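Local structure of mannan endo-1,4-beta-mannosidase (Bacillus subtilis, 3CBW) at residues S43-F54 with P70-W81. The protein hydrolyses internal beta-1,4-mannosidic linkages in mannan, galactomannan and glucomannan, as a secreted family 26 glycoside hydrolase involved in glucomannan degradation. The protein carries 3 engineered substitutions. Numbering follows the deposited sequence.
Sequences SGAFGGYSHDTF and PAIYGCDYARGW
Ser43 and Ile72 begin a parallel-strand ladder of backbone hydrogen bonds: Ile72 N gives to Ser43 O, Ala45 N to Ile72 O, Gly74 N to Ala45 O, and Gly47 N to Gly74 O at 2.7 Å. The register then slips by one residue, a beta bulge, and pairing resumes with Asp76 N on Gly48 O and Ser50 N on Asp76 O, the latter nearly straight at 170°. Just before the ladder, Ser43 OG accepts from Ala71 N (2.9 Å) and is also hydrogen-bonded to Asn330 OD1.

Asp76 has both carboxylate oxygens satisfied: OD1 takes Ala78 N (2.9 Å) in an Asx turn, whereas OD2 is hydrogen-bonded to Ser112 OG and to His114 ND1, and so holds a histidine that probably contacts the substrate, as in relatives. With CG anti to the backbone N (chi1 -168°), the carboxylate runs alongside the Tyr49 ring, Asp76 CB lying 3.5 Å from Tyr49 CD1. One face of that ring receives the edge of Trp81 in a T-shaped pair, planes at 85° and Trp81 CH2 over the ring centre; Phe46 CZ lies against the opposite face. Tyr49 N is held by Thr53 OG1 in a nearly straight bond, and Tyr49 O accepts from both Thr53 N and Phe54 N, closing the turn after the strand.

Bends at chi2 and chi3 fold Arg79 back, bringing NH1 to Ser50 O in a weak, bent bond (2.9 Å); NH1 also donates to a water joined to His51 ND1, while NE donates to Ser90 O. Phe54 CD1 packs on Cys75 CB at 3.7 Å, beside the Cys75-Cys95 disulfide.

These are neighbouring strands of a TIM barrel, joined through helix 57-66 as a beta-alpha-beta unit; that helix packs on Ala45, Pro70 and Tyr73, and strands 301-306 and 108-114 continue the sheet beyond 41-49 and 72-79 respectively.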
loop_
_atom_site.group_PDB
_atom_site.type_symbol
_atom_site.label_atom_id
_atom_site.label_comp_id
_atom_site.label_asym_id
_atom_site.label_seq_id
_atom_site.Cartn_x
_atom_site.Cartn_y
_atom_site.Cartn_z
ATOM N N SER A 43 -12.370 -5.184 -0.199
ATOM C CA SER A 43 -12.204 -4.582 1.117
ATOM C C SER A 43 -10.789 -4.828 1.631
ATOM O O SER A 43 -10.084 -5.733 1.172
ATOM C CB SER A 43 -13.236 -5.155 2.075
ATOM O OG SER A 43 -13.071 -6.559 2.149
ATOM N N GLY A 44 -10.383 -4.024 2.599
ATOM C CA GLY A 44 -9.038 -4.112 3.126
ATOM C C GLY A 44 -8.956 -3.454 4.468
ATOM O O GLY A 44 -9.689 -2.503 4.768
ATOM N N ALA A 45 -8.027 -3.956 5.272
ATOM C CA ALA A 45 -7.750 -3.372 6.575
ATOM C C ALA A 45 -6.283 -3.494 6.918
ATOM O O ALA A 45 -5.646 -4.488 6.595
ATOM C CB ALA A 45 -8.562 -4.057 7.645
ATOM N N PHE A 46 -5.754 -2.471 7.580
ATOM C CA PHE A 46 -4.413 -2.496 8.134
ATOM C C PHE A 46 -4.418 -3.288 9.438
ATOM O O PHE A 46 -5.214 -3.018 10.339
ATOM C CB PHE A 46 -3.940 -1.074 8.393
ATOM C CG PHE A 46 -2.540 -0.979 8.923
ATOM C CD1 PHE A 46 -1.471 -1.570 8.239
ATOM C CD2 PHE A 46 -2.272 -0.275 10.094
ATOM C CE1 PHE A 46 -0.163 -1.457 8.707
ATOM C CE2 PHE A 46 -0.963 -0.152 10.562
ATOM C CZ PHE A 46 0.087 -0.744 9.865
ATOM N N GLY A 47 -3.529 -4.269 9.535
ATOM C CA GLY A 47 -3.448 -5.117 10.717
ATOM C C GLY A 47 -2.478 -4.627 11.770
ATOM O O GLY A 47 -2.529 -5.101 12.907
ATOM N N GLY A 48 -1.567 -3.719 11.394
ATOM C CA GLY A 48 -0.620 -3.135 12.335
ATOM C C GLY A 48 0.833 -3.273 11.917
ATOM O O GLY A 48 1.149 -3.760 10.824
ATOM N N TYR A 49 1.713 -2.839 12.815
ATOM C CA TYR A 49 3.162 -2.862 12.621
ATOM C C TYR A 49 3.743 -4.139 13.193
ATOM O O TYR A 49 3.443 -4.517 14.341
ATOM C CB TYR A 49 3.809 -1.646 13.319
ATOM C CG TYR A 49 3.419 -0.346 12.670
ATOM C CD1 TYR A 49 4.175 0.170 11.615
ATOM C CD2 TYR A 49 2.280 0.351 13.080
ATOM C CE1 TYR A 49 3.807 1.351 10.977
ATOM C CE2 TYR A 49 1.905 1.534 12.444
ATOM C CZ TYR A 49 2.676 2.013 11.396
ATOM O OH TYR A 49 2.309 3.174 10.773
ATOM N N SER A 50 4.587 -4.802 12.411
ATOM C CA SER A 50 5.104 -6.118 12.802
ATOM C C SER A 50 5.779 -6.086 14.186
ATOM O O SER A 50 6.516 -5.149 14.507
ATOM C CB SER A 50 6.069 -6.623 11.738
ATOM O OG SER A 50 6.346 -8.001 11.923
ATOM N N HIS A 51 5.505 -7.129 14.977
ATOM C CA HIS A 51 5.907 -7.241 16.393
ATOM C C HIS A 51 5.828 -5.918 17.151
ATOM O O HIS A 51 6.810 -5.425 17.705
ATOM C CB HIS A 51 7.281 -7.870 16.565
ATOM C CG HIS A 51 7.525 -8.345 17.964
ATOM N ND1 HIS A 51 8.354 -7.682 18.845
ATOM C CD2 HIS A 51 6.992 -9.382 18.652
ATOM C CE1 HIS A 51 8.346 -8.313 20.006
ATOM N NE2 HIS A 51 7.520 -9.341 19.920
ATOM N N ASP A 52 4.635 -5.355 17.167
ATOM C CA ASP A 52 4.402 -4.081 17.823
ATOM C C ASP A 52 2.902 -3.980 18.003
ATOM O O ASP A 52 2.396 -4.065 19.131
ATOM C CB ASP A 52 4.972 -2.911 16.994
ATOM C CG ASP A 52 4.564 -1.555 17.536
ATOM O OD1 ASP A 52 4.274 -1.431 18.746
ATOM O OD2 ASP A 52 4.514 -0.603 16.736
ATOM N N THR A 53 2.180 -3.813 16.894
ATOM C CA THR A 53 0.726 -3.772 16.941
ATOM C C THR A 53 0.069 -4.750 15.964
ATOM O O THR A 53 -1.141 -4.953 16.031
ATOM C CB THR A 53 0.176 -2.368 16.641
ATOM O OG1 THR A 53 0.606 -1.956 15.332
ATOM C CG2 THR A 53 0.633 -1.358 17.701
ATOM N N PHE A 54 0.840 -5.345 15.052
ATOM C CA PHE A 54 0.245 -6.272 14.096
ATOM C C PHE A 54 -0.395 -7.457 14.812
ATOM O O PHE A 54 0.218 -8.063 15.692
ATOM C CB PHE A 54 1.239 -6.822 13.081
ATOM C CG PHE A 54 0.585 -7.738 12.093
ATOM C CD1 PHE A 54 -0.052 -7.219 10.974
ATOM C CD2 PHE A 54 0.518 -9.115 12.323
ATOM C CE1 PHE A 54 -0.703 -8.058 10.080
ATOM C CE2 PHE A 54 -0.131 -9.959 11.429
ATOM C CZ PHE A 54 -0.737 -9.430 10.312
ATOM N N PRO A 70 -11.936 -8.590 5.746
ATOM C CA PRO A 70 -11.366 -7.824 4.632
ATOM C C PRO A 70 -10.651 -8.728 3.632
ATOM O O PRO A 70 -9.955 -9.678 4.025
ATOM C CB PRO A 70 -10.364 -6.883 5.315
ATOM C CG PRO A 70 -10.090 -7.488 6.665
ATOM C CD PRO A 70 -11.361 -8.204 7.048
ATOM N N ALA A 71 -10.832 -8.462 2.342
ATOM C CA ALA A 71 -10.101 -9.212 1.324
ATOM C C ALA A 71 -8.586 -9.013 1.431
ATOM O O ALA A 71 -7.817 -9.965 1.253
ATOM C CB ALA A 71 -10.599 -8.870 -0.069
ATOM N N ILE A 72 -8.163 -7.782 1.722
ATOM C CA ILE A 72 -6.757 -7.439 1.840
ATOM C C ILE A 72 -6.403 -7.169 3.299
ATOM O O ILE A 72 -7.156 -6.499 4.017
ATOM C CB ILE A 72 -6.450 -6.193 0.991
ATOM C CG1 ILE A 72 -6.681 -6.515 -0.488
ATOM C CG2 ILE A 72 -5.013 -5.690 1.243
ATOM C CD1 ILE A 72 -6.761 -5.292 -1.366
ATOM N N TYR A 73 -5.272 -7.720 3.747
ATOM C CA TYR A 73 -4.811 -7.465 5.111
ATOM C C TYR A 73 -3.400 -6.924 5.057
ATOM O O TYR A 73 -2.527 -7.504 4.406
ATOM C CB TYR A 73 -4.893 -8.716 5.972
ATOM C CG TYR A 73 -5.097 -8.421 7.440
ATOM C CD1 TYR A 73 -6.192 -7.684 7.878
ATOM C CD2 TYR A 73 -4.216 -8.919 8.404
ATOM C CE1 TYR A 73 -6.394 -7.423 9.235
ATOM C CE2 TYR A 73 -4.421 -8.666 9.772
ATOM C CZ TYR A 73 -5.517 -7.933 10.171
ATOM O OH TYR A 73 -5.757 -7.689 11.510
ATOM N N GLY A 74 -3.194 -5.789 5.728
ATOM C CA GLY A 74 -1.928 -5.097 5.656
ATOM C C GLY A 74 -1.042 -5.273 6.866
ATOM O O GLY A 74 -1.527 -5.365 8.002
ATOM N N CYS A 75 0.268 -5.285 6.617
ATOM C CA CYS A 75 1.273 -5.202 7.681
ATOM C C CYS A 75 2.309 -4.171 7.283
ATOM O O CYS A 75 2.545 -3.946 6.098
ATOM C CB CYS A 75 1.954 -6.564 7.906
ATOM S SG CYS A 75 3.514 -6.560 8.948
ATOM N N ASP A 76 2.937 -3.545 8.270
ATOM C CA ASP A 76 4.057 -2.652 7.990
ATOM C C ASP A 76 5.262 -3.193 8.740
ATOM O O ASP A 76 5.227 -3.384 9.951
ATOM C CB ASP A 76 3.693 -1.220 8.389
ATOM C CG ASP A 76 4.673 -0.189 7.867
ATOM O OD1 ASP A 76 5.883 -0.283 8.171
ATOM O OD2 ASP A 76 4.202 0.747 7.176
ATOM N N TYR A 77 6.322 -3.489 8.001
ATOM C CA TYR A 77 7.527 -4.055 8.584
ATOM C C TYR A 77 8.355 -3.044 9.387
ATOM O O TYR A 77 9.214 -3.450 10.191
ATOM C CB TYR A 77 8.451 -4.535 7.480
ATOM C CG TYR A 77 8.173 -5.827 6.741
ATOM C CD1 TYR A 77 7.314 -6.825 7.227
ATOM C CD2 TYR A 77 8.878 -6.091 5.576
ATOM C CE1 TYR A 77 7.152 -8.036 6.531
ATOM C CE2 TYR A 77 8.742 -7.286 4.891
ATOM C CZ TYR A 77 7.884 -8.256 5.364
ATOM O OH TYR A 77 7.795 -9.435 4.661
ATOM N N ALA A 78 8.172 -1.750 9.131
ATOM C CA ALA A 78 9.164 -0.770 9.570
ATOM C C ALA A 78 8.631 0.157 10.645
ATOM O O ALA A 78 7.685 0.916 10.420
ATOM C CB ALA A 78 9.695 0.013 8.385
ATOM N N ARG A 79 9.253 0.080 11.823
ATOM C CA ARG A 79 8.888 0.906 12.945
ATOM C C ARG A 79 9.894 2.059 13.006
ATOM O O ARG A 79 10.762 2.111 13.881
ATOM C CB ARG A 79 8.874 0.081 14.239
ATOM C CG ARG A 79 7.778 -1.032 14.305
ATOM C CD ARG A 79 8.119 -2.351 13.566
ATOM N NE ARG A 79 9.473 -2.786 13.902
ATOM C CZ ARG A 79 9.812 -3.516 14.965
ATOM N NH1 ARG A 79 8.889 -4.006 15.793
ATOM N NH2 ARG A 79 11.093 -3.788 15.180
ATOM N N GLY A 80 9.753 2.997 12.076
ATOM C CA GLY A 80 10.810 3.978 11.799
ATOM C C GLY A 80 11.004 5.087 12.816
ATOM O O GLY A 80 11.900 5.914 12.651
ATOM N N TRP A 81 10.152 5.116 13.840
ATOM C CA TRP A 81 10.306 6.030 14.983
ATOM C C TRP A 81 11.315 5.515 16.013
ATOM O O TRP A 81 11.771 6.283 16.858
ATOM C CB TRP A 81 8.958 6.271 15.674
ATOM C CG TRP A 81 8.265 4.996 16.061
ATOM C CD1 TRP A 81 8.371 4.318 17.247
ATOM C CD2 TRP A 81 7.380 4.232 15.237
ATOM N NE1 TRP A 81 7.597 3.177 17.209
ATOM C CE2 TRP A 81 6.983 3.102 15.984
ATOM C CE3 TRP A 81 6.882 4.395 13.933
ATOM C CZ2 TRP A 81 6.097 2.145 15.476
ATOM C CZ3 TRP A 81 6.005 3.437 13.432
ATOM C CH2 TRP A 81 5.627 2.331 14.205
HETATM O O HOH W 1 9.928 -5.529 18.149
#